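Local structure of peptidoglycan N-acetylglucosamine deacetylase (Bacillus cereus, 4L1G) at residues V195-W200 with I222-T227; D206-N211 with Q233-A238; E74-F79 with V254-M259; G173-N178 with F188-W193; D81-E86 with N116-I121. The protein removes acetyl groups from N-acetylglucosamine residues of peptidoglycan, using zinc, and also acts on soluble chitin substrates and N-acetylchitooligomers. All blocks are in the same frame, centred on the assembly; numbering follows the deposited sequence.

Contact 1: V195-W200 with I222-T227. With ACT (acetate ion), chain F.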
# COMPACT_ATOMS: atom_id res chain seq x y z
N VAL A 195 10.29 1.48 -4.33
CA VAL A 195 10.78 2.81 -4.00
C VAL A 195 10.37 3.18 -2.57
O VAL A 195 9.18 3.36 -2.28
CB VAL A 195 10.25 3.89 -4.97
CG1 VAL A 195 10.74 5.27 -4.56
CG2 VAL A 195 10.69 3.57 -6.40
N ASP A 196 11.35 3.28 -1.68
CA ASP A 196 11.08 3.60 -0.29
C ASP A 196 11.40 5.05 0.03
O ASP A 196 12.54 5.50 -0.11
CB ASP A 196 11.88 2.67 0.63
CG ASP A 196 11.47 2.80 2.09
OD1 ASP A 196 10.47 3.49 2.38
OD2 ASP A 196 12.14 2.19 2.95
N THR A 197 10.38 5.79 0.46
CA THR A 197 10.53 7.21 0.76
C THR A 197 11.14 7.43 2.14
O THR A 197 11.53 8.55 2.48
CB THR A 197 9.18 7.95 0.72
OG1 THR A 197 8.33 7.46 1.76
CG2 THR A 197 8.50 7.76 -0.63
N VAL A 198 11.22 6.36 2.93
CA VAL A 198 11.58 6.41 4.36
C VAL A 198 10.99 7.63 5.08
O VAL A 198 11.65 8.27 5.90
CB VAL A 198 13.12 6.26 4.62
CG1 VAL A 198 13.60 4.89 4.15
CG2 VAL A 198 13.93 7.36 3.95
N ASP A 199 9.72 7.92 4.78
CA ASP A 199 9.06 9.12 5.27
C ASP A 199 8.79 9.10 6.78
O ASP A 199 8.59 10.15 7.39
CB ASP A 199 7.76 9.39 4.49
CG ASP A 199 6.80 8.21 4.52
OD1 ASP A 199 7.21 7.09 4.89
OD2 ASP A 199 5.62 8.40 4.15
N TRP A 200 8.82 7.92 7.37
CA TRP A 200 8.59 7.77 8.81
C TRP A 200 9.72 8.40 9.63
O TRP A 200 9.54 8.68 10.81
CB TRP A 200 8.44 6.29 9.17
CG TRP A 200 9.58 5.44 8.70
CD1 TRP A 200 9.69 4.81 7.50
CD2 TRP A 200 10.78 5.14 9.43
NE1 TRP A 200 10.88 4.13 7.43
CE2 TRP A 200 11.56 4.31 8.60
CE3 TRP A 200 11.26 5.48 10.69
CZ2 TRP A 200 12.81 3.82 9.00
CZ3 TRP A 200 12.49 4.99 11.09
CH2 TRP A 200 13.25 4.17 10.24
N ILE A 222 5.73 2.76 -5.05
CA ILE A 222 6.27 3.70 -4.07
C ILE A 222 5.64 3.46 -2.69
O ILE A 222 4.45 3.19 -2.59
CB ILE A 222 6.02 5.15 -4.53
CG1 ILE A 222 6.58 5.36 -5.94
CG2 ILE A 222 6.62 6.15 -3.55
CD1 ILE A 222 6.10 6.63 -6.61
N LEU A 223 6.46 3.56 -1.64
CA LEU A 223 5.98 3.36 -0.28
C LEU A 223 5.94 4.65 0.54
O LEU A 223 6.97 5.29 0.76
CB LEU A 223 6.83 2.32 0.46
CG LEU A 223 6.51 2.16 1.95
CD1 LEU A 223 5.14 1.53 2.15
CD2 LEU A 223 7.57 1.35 2.67
N GLN A 224 4.75 5.02 0.99
CA GLN A 224 4.58 6.10 1.95
C GLN A 224 3.70 5.63 3.11
O GLN A 224 3.14 4.53 3.06
CB GLN A 224 3.97 7.33 1.28
CG GLN A 224 4.95 8.09 0.41
CD GLN A 224 4.29 9.18 -0.40
OE1 GLN A 224 3.62 8.90 -1.40
NE2 GLN A 224 4.45 10.43 0.02
N HIS A 225 3.59 6.45 4.15
CA HIS A 225 2.83 6.07 5.34
C HIS A 225 1.78 7.10 5.73
O HIS A 225 1.93 8.29 5.48
CB HIS A 225 3.78 5.83 6.52
CG HIS A 225 4.67 4.63 6.35
ND1 HIS A 225 5.90 4.70 5.73
CD2 HIS A 225 4.50 3.34 6.73
CE1 HIS A 225 6.45 3.50 5.73
NE2 HIS A 225 5.63 2.66 6.33
N SER A 226 0.71 6.62 6.35
CA SER A 226 -0.28 7.49 6.97
C SER A 226 -0.55 6.98 8.39
O SER A 226 -1.70 6.86 8.80
CB SER A 226 -1.57 7.54 6.15
OG SER A 226 -2.07 6.24 5.90
N THR A 227 0.53 6.70 9.11
CA THR A 227 0.47 6.14 10.45
C THR A 227 -0.00 7.19 11.47
O THR A 227 0.50 8.31 11.47
CB THR A 227 1.86 5.64 10.90
OG1 THR A 227 2.49 4.94 9.82
CG2 THR A 227 1.74 4.73 12.11
C ACT F . 5.55 -1.21 6.56
O ACT F . 6.21 -1.36 7.61
OXT ACT F . 4.92 -0.13 6.47
CH3 ACT F . 5.52 -2.25 5.48
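D199 grips H225 with both carboxylate oxygens. D199 OD1 takes the ring N-H of H225 ND1 at 2.9 Å. This bond is nearly straight, 171° at the hydrogen, and lies close to the ring plane. D199 OD2 takes the backbone N of H225 at 2.8 Å. Both oxygens use their syn lone pairs, and the carboxylate is turned out of the imidazole plane. D199 chi1 is 56°, which sets CG between the backbone N and the carbonyl carbon, facing the strand. OD2 is also bonded to S235 OG, a second-shell hydroxyl that in turn holds the amide of Q224. On the other side of its ring, H225 NE2 donates to OXT of a bound acetate at 2.9 Å. The backbone N of Y172 holds this acetate too. H225 is the predicted proton donor, and its side chain touches the zinc ligand D81. Further back, T197 OG1 donates to L223 O at 2.7 Å, in the carbonyl plane. The short strand 195-196 runs parallel to strand 221-225, with helix 205-215 as the crossover of a beta-alpha-beta unit. Here L223 N bonds to V195 O at 2.8 Å. At the strand end, D196 OD1 accepts from V198 N and forms an Asx turn. W200 turns the edge of its indole toward the face of H225, offset and T-shaped, with planes at 89°. Packing completes the contact. T197 CG2 meets I222 CG2 at 3.8 Å, and D196 OD1 lies against L223 CD2 at 3.6 Å.

Contact 2: D206-N211 with Q233-A238. With SO4 (sulfate ion), chain E.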
# COMPACT_ATOMS: atom_id res chain seq x y z
N ASP A 206 11.26 17.92 0.20
CA ASP A 206 12.27 17.97 -0.85
C ASP A 206 13.13 16.71 -0.87
O ASP A 206 13.50 16.22 -1.94
CB ASP A 206 13.15 19.21 -0.70
CG ASP A 206 12.48 20.48 -1.21
OD1 ASP A 206 11.72 20.40 -2.20
OD2 ASP A 206 12.72 21.56 -0.63
N THR A 207 13.45 16.20 0.31
CA THR A 207 14.25 14.98 0.43
C THR A 207 13.50 13.79 -0.16
O THR A 207 14.06 13.01 -0.93
CB THR A 207 14.59 14.68 1.91
OG1 THR A 207 15.37 15.75 2.45
CG2 THR A 207 15.37 13.38 2.02
N ILE A 208 12.23 13.67 0.20
CA ILE A 208 11.38 12.60 -0.30
C ILE A 208 11.21 12.69 -1.82
O ILE A 208 11.31 11.68 -2.52
CB ILE A 208 10.01 12.60 0.38
CG1 ILE A 208 10.18 12.32 1.88
CG2 ILE A 208 9.08 11.58 -0.25
CD1 ILE A 208 8.91 12.47 2.68
N THR A 209 10.97 13.90 -2.31
CA THR A 209 10.76 14.13 -3.73
C THR A 209 11.99 13.77 -4.56
O THR A 209 11.89 13.08 -5.57
CB THR A 209 10.35 15.59 -4.02
OG1 THR A 209 9.12 15.88 -3.36
CG2 THR A 209 10.19 15.82 -5.52
N ASN A 210 13.16 14.25 -4.13
CA ASN A 210 14.41 13.95 -4.82
C ASN A 210 14.71 12.46 -4.81
O ASN A 210 15.24 11.91 -5.77
CB ASN A 210 15.57 14.73 -4.21
CG ASN A 210 15.43 16.23 -4.38
OD1 ASN A 210 14.66 16.71 -5.21
ND2 ASN A 210 16.19 16.99 -3.59
N ASN A 211 14.36 11.81 -3.70
CA ASN A 211 14.51 10.37 -3.57
C ASN A 211 13.62 9.63 -4.57
O ASN A 211 14.11 8.80 -5.34
CB ASN A 211 14.18 9.95 -2.14
CG ASN A 211 14.21 8.44 -1.94
OD1 ASN A 211 14.85 7.71 -2.70
ND2 ASN A 211 13.52 7.98 -0.90
N GLN A 233 4.16 14.85 7.81
CA GLN A 233 3.65 16.02 7.11
C GLN A 233 4.41 16.29 5.82
O GLN A 233 3.82 16.63 4.79
CB GLN A 233 3.67 17.26 8.02
CG GLN A 233 3.12 18.51 7.35
CD GLN A 233 1.73 18.29 6.78
OE1 GLN A 233 0.80 17.90 7.48
NE2 GLN A 233 1.58 18.55 5.48
N GLY A 234 5.73 16.14 5.87
CA GLY A 234 6.57 16.32 4.70
C GLY A 234 6.25 15.30 3.63
O GLY A 234 6.37 15.57 2.44
N SER A 235 5.82 14.12 4.07
CA SER A 235 5.44 13.05 3.16
C SER A 235 4.18 13.44 2.40
O SER A 235 4.05 13.15 1.21
CB SER A 235 5.23 11.75 3.92
OG SER A 235 5.11 10.65 3.03
N VAL A 236 3.25 14.09 3.10
CA VAL A 236 2.03 14.56 2.47
C VAL A 236 2.35 15.68 1.49
O VAL A 236 1.88 15.67 0.35
CB VAL A 236 1.01 15.06 3.52
CG1 VAL A 236 -0.29 15.47 2.84
CG2 VAL A 236 0.75 13.98 4.56
N ASP A 237 3.15 16.64 1.94
CA ASP A 237 3.55 17.77 1.10
C ASP A 237 4.35 17.33 -0.12
O ASP A 237 4.32 17.99 -1.16
CB ASP A 237 4.37 18.78 1.91
CG ASP A 237 3.57 19.43 3.02
OD1 ASP A 237 4.17 19.80 4.05
OD2 ASP A 237 2.34 19.56 2.86
N ALA A 238 5.07 16.22 0.00
CA ALA A 238 5.88 15.69 -1.09
C ALA A 238 5.04 15.37 -2.32
O ALA A 238 5.51 15.48 -3.44
CB ALA A 238 6.64 14.45 -0.63
S SO4 E . 5.59 16.16 11.16
O1 SO4 E . 5.64 17.58 10.80
O2 SO4 E . 6.62 15.43 10.42
O3 SO4 E . 5.82 16.01 12.59
O4 SO4 E . 4.27 15.62 10.82
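I208 meets S235 and A238 with no flat side chain between them. The flat group that matters is the peptide linking G234 to S235. I208 CD1 lies over one face of it, offset toward S235, and is 3.6 Å from S235 CA and 4.0 Å from G234 C. G234 meets the methyl with backbone alone. I208 CG1 is anti to the carbonyl carbon (chi1 -64°), which leaves CG2, anti to the backbone N, for A238. CG2 packs on A238 CB at 3.8 Å. T209 stands next to it, with OG1 4.0 Å from A238 CB. The T209 hydroxyl has its hydrogen bond within its own helix, to A205 O. S235 offers CB to I208 CD1 at 3.9 Å, while its OG is engaged with D199.

The axes of segments 206-211 and 233-238 come within 8.6 Å and cross at -51°. G234, S235 and A238 present small surfaces to I208, consistent with this approach. The parent helices, 205-215 and 233-248, come before and after strand 221-225 in the chain. They pack side by side on the outside of the barrel-like NodB fold. Away from I208 and T209, the amide of Q233 reaches the carboxylate of D237 one turn on, through weak bonds from NE2. Q233 N, at the start of its helix, donates to O4 of a sulfate at 3.1 Å, and H231 ND1 holds the same ion. No hydrogen bond joins the two segments. Their cohesion therefore rests on van der Waals packing, and the polar groups of T209 and S235 are satisfied elsewhere.

Contact 3: E74-F79 with V254-M259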
# COMPACT_ATOMS: atom_id res chain seq x y z
N GLU A 74 3.50 3.50 -16.20
CA GLU A 74 2.66 3.56 -15.01
C GLU A 74 3.43 3.28 -13.72
O GLU A 74 4.29 2.39 -13.68
CB GLU A 74 1.48 2.60 -15.15
CG GLU A 74 0.56 2.94 -16.32
CD GLU A 74 -0.45 1.85 -16.63
OE1 GLU A 74 -1.29 2.06 -17.54
OE2 GLU A 74 -0.42 0.78 -15.99
N VAL A 75 3.13 4.05 -12.69
CA VAL A 75 3.67 3.82 -11.35
C VAL A 75 2.52 3.78 -10.36
O VAL A 75 1.39 4.17 -10.68
CB VAL A 75 4.66 4.92 -10.93
CG1 VAL A 75 5.83 4.99 -11.91
CG2 VAL A 75 3.96 6.27 -10.84
N ALA A 76 2.79 3.31 -9.15
CA ALA A 76 1.74 3.17 -8.15
C ALA A 76 2.13 3.78 -6.80
O ALA A 76 3.15 3.43 -6.22
CB ALA A 76 1.37 1.69 -7.97
N LEU A 77 1.30 4.71 -6.33
CA LEU A 77 1.44 5.24 -4.98
C LEU A 77 0.72 4.32 -4.00
O LEU A 77 -0.43 3.94 -4.23
CB LEU A 77 0.85 6.65 -4.89
CG LEU A 77 1.58 7.79 -5.59
CD1 LEU A 77 0.70 9.02 -5.68
CD2 LEU A 77 2.88 8.11 -4.87
N THR A 78 1.40 3.95 -2.92
CA THR A 78 0.78 3.16 -1.86
C THR A 78 1.05 3.79 -0.50
O THR A 78 2.09 4.41 -0.30
CB THR A 78 1.28 1.70 -1.86
OG1 THR A 78 2.65 1.65 -1.46
CG2 THR A 78 1.12 1.06 -3.23
N PHE A 79 0.09 3.64 0.41
CA PHE A 79 0.19 4.25 1.74
C PHE A 79 -0.13 3.23 2.84
O PHE A 79 -1.17 2.58 2.80
CB PHE A 79 -0.74 5.46 1.84
CG PHE A 79 -0.47 6.52 0.81
CD1 PHE A 79 -1.12 6.49 -0.42
CD2 PHE A 79 0.41 7.55 1.06
CE1 PHE A 79 -0.88 7.46 -1.38
CE2 PHE A 79 0.66 8.53 0.11
CZ PHE A 79 0.01 8.48 -1.11
N VAL A 254 -1.46 4.62 -11.20
CA VAL A 254 -2.48 3.59 -11.21
C VAL A 254 -2.60 2.91 -9.85
O VAL A 254 -1.77 3.13 -8.96
CB VAL A 254 -2.18 2.50 -12.27
CG1 VAL A 254 -2.12 3.11 -13.67
CG2 VAL A 254 -0.87 1.79 -11.94
N THR A 255 -3.63 2.10 -9.69
CA THR A 255 -3.79 1.28 -8.49
C THR A 255 -3.11 -0.06 -8.71
O THR A 255 -2.78 -0.41 -9.84
CB THR A 255 -5.27 1.04 -8.17
OG1 THR A 255 -5.86 0.27 -9.23
CG2 THR A 255 -6.01 2.35 -8.02
N LEU A 256 -2.90 -0.81 -7.63
CA LEU A 256 -2.26 -2.12 -7.74
C LEU A 256 -3.03 -3.14 -8.60
O LEU A 256 -2.41 -3.80 -9.44
CB LEU A 256 -1.92 -2.69 -6.36
CG LEU A 256 -0.83 -1.94 -5.60
CD1 LEU A 256 -0.41 -2.71 -4.36
CD2 LEU A 256 0.37 -1.66 -6.51
N PRO A 257 -4.35 -3.27 -8.40
CA PRO A 257 -5.08 -4.21 -9.27
C PRO A 257 -4.96 -3.86 -10.74
O PRO A 257 -4.96 -4.75 -11.59
CB PRO A 257 -6.53 -4.10 -8.79
CG PRO A 257 -6.58 -2.88 -7.93
CD PRO A 257 -5.23 -2.74 -7.34
N SER A 258 -4.86 -2.57 -11.04
CA SER A 258 -4.65 -2.12 -12.41
C SER A 258 -3.25 -2.49 -12.88
O SER A 258 -3.07 -3.01 -13.98
CB SER A 258 -4.87 -0.61 -12.52
OG SER A 258 -4.52 -0.15 -13.81
N MET A 259 -2.25 -2.21 -12.05
CA MET A 259 -0.86 -2.49 -12.39
C MET A 259 -0.62 -3.98 -12.61
O MET A 259 0.11 -4.38 -13.52
CB MET A 259 0.08 -1.97 -11.30
CG MET A 259 1.50 -2.50 -11.40
SD MET A 259 2.64 -1.72 -10.24
CE MET A 259 2.83 -0.10 -10.99
O HOH W 1 -2.48 -1.13 -16.09
O HOH W 2 -0.92 5.41 -7.79
O HOH W 3 -1.61 2.47 -6.12
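E74 lays its extended side chain across V254 at about a right angle. The overlap is mainly with one methyl: V254 CG1 is 3.6 Å from E74 CD. The carboxylate beyond is held by R252, which forms a salt bridge with OE1. A water links OE2 to S258 O. The backbones join once directly, where V254 N donates to V75 O at 2.9 Å, almost in line with the carbonyl (169°). One step on, water takes over. V254 O contacts two waters, each 2.7 Å from the backbone of L77, one at L77 N and the other at L77 O. These waters bridge the two backbones where the chain after strand 252-253 parts from its parallel neighbour, strand 74-80. A76 CB then forms the floor for the helix that follows. L256 CD2 and M259 CE each lie 3.8 Å from it. M259 is bent at chi3 (-73°), which turns CE toward A76. T255 is at the N-cap position of helix 256-259, and L256 N bonds to T103 OG1. The short helix thus lies over strand 74-80, with L256 reaching F105 of strand 103-106 and M259 reaching V221 of strand 221-225.

Contact 4: G173-N178 with F188-W193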
# COMPACT_ATOMS: atom_id res chain seq x y z
N GLY A 173 7.81 -5.55 5.64
CA GLY A 173 8.09 -6.38 4.48
C GLY A 173 8.48 -7.80 4.84
O GLY A 173 9.02 -8.54 4.01
N GLU A 174 8.21 -8.20 6.09
CA GLU A 174 8.59 -9.52 6.58
C GLU A 174 7.51 -10.56 6.31
O GLU A 174 6.39 -10.44 6.80
CB GLU A 174 8.88 -9.46 8.08
CG GLU A 174 10.01 -8.53 8.47
CD GLU A 174 11.36 -9.22 8.43
OE1 GLU A 174 11.44 -10.37 7.94
OE2 GLU A 174 12.35 -8.61 8.90
N ILE A 175 7.85 -11.58 5.52
CA ILE A 175 6.92 -12.67 5.22
C ILE A 175 7.67 -14.00 5.11
O ILE A 175 8.80 -14.04 4.64
CB ILE A 175 6.10 -12.38 3.93
CG1 ILE A 175 4.91 -13.33 3.80
CG2 ILE A 175 6.98 -12.43 2.69
CD1 ILE A 175 3.67 -12.84 4.49
N LEU A 176 7.04 -15.08 5.56
CA LEU A 176 7.62 -16.42 5.44
C LEU A 176 7.04 -17.12 4.22
O LEU A 176 5.96 -16.75 3.75
CB LEU A 176 7.36 -17.24 6.70
CG LEU A 176 7.96 -16.71 8.01
CD1 LEU A 176 7.67 -17.67 9.16
CD2 LEU A 176 9.46 -16.48 7.87
N GLU A 177 7.73 -18.14 3.72
CA GLU A 177 7.30 -18.82 2.50
C GLU A 177 5.95 -19.51 2.66
O GLU A 177 5.10 -19.44 1.77
CB GLU A 177 8.36 -19.81 2.01
CG GLU A 177 7.99 -20.45 0.68
CD GLU A 177 9.12 -21.27 0.08
OE1 GLU A 177 10.27 -21.17 0.56
OE2 GLU A 177 8.86 -22.03 -0.89
N ASN A 178 5.75 -20.19 3.78
CA ASN A 178 4.49 -20.88 4.04
C ASN A 178 3.33 -19.90 4.19
O ASN A 178 2.19 -20.22 3.84
CB ASN A 178 4.60 -21.77 5.28
CG ASN A 178 5.38 -23.04 5.01
OD1 ASN A 178 5.43 -23.52 3.88
ND2 ASN A 178 6.00 -23.59 6.05
N PHE A 188 -5.07 -14.46 -2.58
CA PHE A 188 -4.52 -13.15 -2.27
C PHE A 188 -3.36 -12.85 -3.22
O PHE A 188 -2.83 -13.76 -3.86
CB PHE A 188 -3.97 -13.10 -0.84
CG PHE A 188 -5.02 -13.01 0.23
CD1 PHE A 188 -5.68 -11.82 0.48
CD2 PHE A 188 -5.33 -14.12 1.01
CE1 PHE A 188 -6.64 -11.73 1.48
CE2 PHE A 188 -6.28 -14.04 2.00
CZ PHE A 188 -6.94 -12.85 2.24
N MET A 189 -2.97 -11.59 -3.30
CA MET A 189 -1.68 -11.24 -3.88
C MET A 189 -0.92 -10.34 -2.92
O MET A 189 -1.47 -9.39 -2.37
CB MET A 189 -1.82 -10.56 -5.25
CG MET A 189 -0.46 -10.25 -5.87
SD MET A 189 -0.47 -9.71 -7.58
CE MET A 189 1.28 -9.64 -7.92
N ILE A 190 0.36 -10.64 -2.73
CA ILE A 190 1.19 -9.86 -1.83
C ILE A 190 2.12 -8.95 -2.62
O ILE A 190 2.87 -9.40 -3.48
CB ILE A 190 1.99 -10.76 -0.89
CG1 ILE A 190 1.04 -11.49 0.06
CG2 ILE A 190 3.03 -9.95 -0.12
CD1 ILE A 190 1.71 -12.20 1.20
N VAL A 191 2.04 -7.65 -2.34
CA VAL A 191 2.90 -6.69 -3.03
C VAL A 191 3.74 -5.91 -2.03
O VAL A 191 3.21 -5.31 -1.10
CB VAL A 191 2.09 -5.72 -3.91
CG1 VAL A 191 3.01 -4.66 -4.50
CG2 VAL A 191 1.36 -6.47 -5.00
N GLN A 192 5.05 -5.95 -2.22
CA GLN A 192 5.96 -5.16 -1.41
C GLN A 192 6.09 -3.77 -2.02
O GLN A 192 5.08 -3.11 -2.28
CB GLN A 192 7.33 -5.84 -1.33
CG GLN A 192 7.30 -7.28 -0.84
CD GLN A 192 7.17 -7.41 0.67
OE1 GLN A 192 6.78 -6.46 1.35
NE2 GLN A 192 7.50 -8.58 1.19
N TRP A 193 7.32 -3.34 -2.27
CA TRP A 193 7.56 -2.04 -2.88
C TRP A 193 8.95 -2.01 -3.51
O TRP A 193 9.76 -2.90 -3.29
CB TRP A 193 7.41 -0.92 -1.84
CG TRP A 193 8.35 -1.04 -0.67
CD1 TRP A 193 9.59 -0.48 -0.56
CD2 TRP A 193 8.11 -1.75 0.55
NE1 TRP A 193 10.14 -0.81 0.66
CE2 TRP A 193 9.25 -1.58 1.36
CE3 TRP A 193 7.04 -2.51 1.04
CZ2 TRP A 193 9.36 -2.15 2.63
CZ3 TRP A 193 7.15 -3.08 2.30
CH2 TRP A 193 8.31 -2.89 3.08
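I190 meets I175 tip to tip, CD1 to CD1 at 3.9 Å. I190 comes from strand 189-191, and I175 from the loop that leads into helix 177-185. Y64 of the neighbouring strand 64-65 touches both. After it, V191 O bonds to R169. Q192 faces the loop again. Its chain is bent at chi2 (-80°), and the amide lies beside G173. NE2 makes a weak hydrogen bond to G173 O, at 3.2 Å and 134° at the hydrogen. Its stronger partner is Y64 OH. NE2 is also near I175 CG2, at 4.2 Å. OE1 lies 3.4 Å from G173 CA and is buried with no polar partner in the model, an uneven balance for the amide. W193 closes the segment. Its six-membered ring presents CH2 to G173, 3.7 Å from G173 N, and the nitrogen lies at the ring edge near its plane. G173 has a positive phi of 72° and no side chain, which leaves room for both the indole edge and the Q192 amide. W193 also packs on L223.

The stretch from G173 through helix 177-185 to strand 189-191 is one loop-helix-strand step of the barrel-like NodB fold. It ends at the catalytic pocket. The W193 side chain is about 4 Å from the bound acetate at nearest atoms and about 5 Å from that of D80, the predicted proton acceptor. G173 itself comes two positions after the proline found partly hydroxylated at its alpha carbon.

Contact 5: D81-E86 with N116-I121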
# COMPACT_ATOMS: atom_id res chain seq x y z
N ASP A 81 -0.44 1.76 6.99
CA ASP A 81 -0.76 1.98 8.41
C ASP A 81 -2.02 2.78 8.71
O ASP A 81 -2.34 3.03 9.88
CB ASP A 81 0.43 2.56 9.18
CG ASP A 81 1.68 1.70 9.07
OD1 ASP A 81 1.55 0.52 8.70
OD2 ASP A 81 2.78 2.22 9.35
N GLY A 82 -2.75 3.18 7.68
CA GLY A 82 -3.97 3.93 7.86
C GLY A 82 -5.12 3.06 8.35
O GLY A 82 -4.96 1.85 8.50
N PRO A 83 -6.28 3.67 8.61
CA PRO A 83 -6.50 5.12 8.50
C PRO A 83 -6.07 5.84 9.77
O PRO A 83 -5.79 5.21 10.78
CB PRO A 83 -8.01 5.22 8.34
CG PRO A 83 -8.53 4.08 9.14
CD PRO A 83 -7.53 2.96 8.94
N ASP A 84 -6.03 7.17 9.71
CA ASP A 84 -5.81 7.99 10.89
C ASP A 84 -6.62 9.27 10.76
O ASP A 84 -7.28 9.49 9.74
CB ASP A 84 -4.33 8.31 11.07
CG ASP A 84 -3.84 9.36 10.09
OD1 ASP A 84 -3.24 10.36 10.55
OD2 ASP A 84 -4.05 9.19 8.88
N LEU A 85 -6.57 10.11 11.78
CA LEU A 85 -7.37 11.33 11.81
C LEU A 85 -6.75 12.49 11.03
O LEU A 85 -7.46 13.34 10.51
CB LEU A 85 -7.62 11.76 13.25
CG LEU A 85 -9.05 11.65 13.78
CD1 LEU A 85 -9.86 10.63 12.99
CD2 LEU A 85 -9.03 11.29 15.25
N GLU A 86 -5.42 12.52 10.94
CA GLU A 86 -4.75 13.66 10.33
C GLU A 86 -4.25 13.41 8.91
O GLU A 86 -4.67 14.08 7.98
CB GLU A 86 -3.61 14.15 11.22
CG GLU A 86 -2.97 15.43 10.71
CD GLU A 86 -1.80 15.89 11.56
OE1 GLU A 86 -1.15 16.88 11.18
OE2 GLU A 86 -1.53 15.25 12.60
N ASN A 116 -15.30 5.39 9.30
CA ASN A 116 -15.82 6.26 8.25
C ASN A 116 -14.75 6.69 7.25
O ASN A 116 -15.04 6.91 6.07
CB ASN A 116 -16.50 7.48 8.86
CG ASN A 116 -15.62 8.21 9.85
OD1 ASN A 116 -14.79 7.61 10.53
ND2 ASN A 116 -15.79 9.53 9.94
N ILE A 117 -13.51 6.82 7.72
CA ILE A 117 -12.40 7.22 6.87
C ILE A 117 -12.06 6.07 5.92
O ILE A 117 -11.65 6.30 4.78
CB ILE A 117 -11.18 7.65 7.70
CG1 ILE A 117 -11.57 8.79 8.63
CG2 ILE A 117 -10.03 8.06 6.80
CD1 ILE A 117 -10.42 9.34 9.44
N VAL A 118 -12.24 4.84 6.39
CA VAL A 118 -12.11 3.67 5.55
C VAL A 118 -13.15 3.73 4.43
O VAL A 118 -12.86 3.41 3.28
CB VAL A 118 -12.32 2.37 6.35
CG1 VAL A 118 -12.13 1.15 5.45
CG2 VAL A 118 -11.36 2.32 7.53
N LYS A 119 -14.36 4.15 4.79
CA LYS A 119 -15.44 4.30 3.82
C LYS A 119 -15.14 5.40 2.81
O LYS A 119 -15.48 5.28 1.64
CB LYS A 119 -16.78 4.58 4.53
CG LYS A 119 -17.28 3.43 5.40
CD LYS A 119 -18.61 3.78 6.05
CE LYS A 119 -19.16 2.61 6.86
NZ LYS A 119 -20.44 2.96 7.55
N ARG A 120 -14.50 6.48 3.27
CA ARG A 120 -14.16 7.59 2.40
C ARG A 120 -13.14 7.19 1.33
O ARG A 120 -13.27 7.56 0.17
CB ARG A 120 -13.63 8.79 3.19
CG ARG A 120 -13.37 10.01 2.32
CD ARG A 120 -12.66 11.13 3.07
NE ARG A 120 -12.16 12.13 2.13
CZ ARG A 120 -11.39 13.17 2.45
NH1 ARG A 120 -11.02 13.35 3.71
NH2 ARG A 120 -10.99 14.02 1.52
N ILE A 121 -12.13 6.42 1.75
CA ILE A 121 -11.11 5.91 0.85
C ILE A 121 -11.74 5.12 -0.30
O ILE A 121 -11.40 5.33 -1.47
CB ILE A 121 -10.12 4.99 1.60
CG1 ILE A 121 -9.35 5.78 2.66
CG2 ILE A 121 -9.16 4.32 0.62
CD1 ILE A 121 -8.47 4.92 3.54
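P83 packs against helix 115-123 with two carbons of its ring, CB and CG. CB meets I117 CG2 at 3.8 Å, and CG meets V118 CG2 at 3.7 Å. V118 CG1 is anti to the backbone N (chi1 -178°), and CG2, beside the backbone N, is the methyl that meets the proline. The peptide before P83 is cis. This side is buried: L106 of strand 103-106 touches both P83 and V118, and N110 and A111 of helix 108-113 flank them. I117 is the other main contributor. Its CD1 comes to 3.2 Å from D84 O, a close approach. The loop 81-86 follows strand 74-80 and begins with the zinc ligand D81. D81 is the last residue of the Thr-Phe-Asp-Asp motif of NodB-type deacetylases. Inside the loop, D84 OD1 accepts from E86 N at 3.1 Å, forming an Asx turn, with the donor above the carboxylate plane (74° out of it). D84 OD2 bonds to T88 OG1. The outer side is looser. L85 is exposed, and its chain bends back to reach I117 at one point, CD1 to CD1 at 3.8 Å, crossing at about a right angle. F114, just before helix 115-123, also touches L85.

Strand 74-80 opens contact 3, which closes only near the C terminus at 254-259. The other four contacts lie inside that long loop. Contact 5 comes first, as 81-86 follows directly on 74-79 and closes at 116-121. Contact 4 closes next, a short loop at 173-193. Contacts 1 and 2 come after it and cross, because their segments alternate along the chain. They touch through D199 with S235 and D196 with N211. I222 bonds to A76 and T78, joining contact 1 to contact 3 in one sheet. T227 reaches D81, tying contact 1 to the zinc site. L223 meets W193 of contact 4.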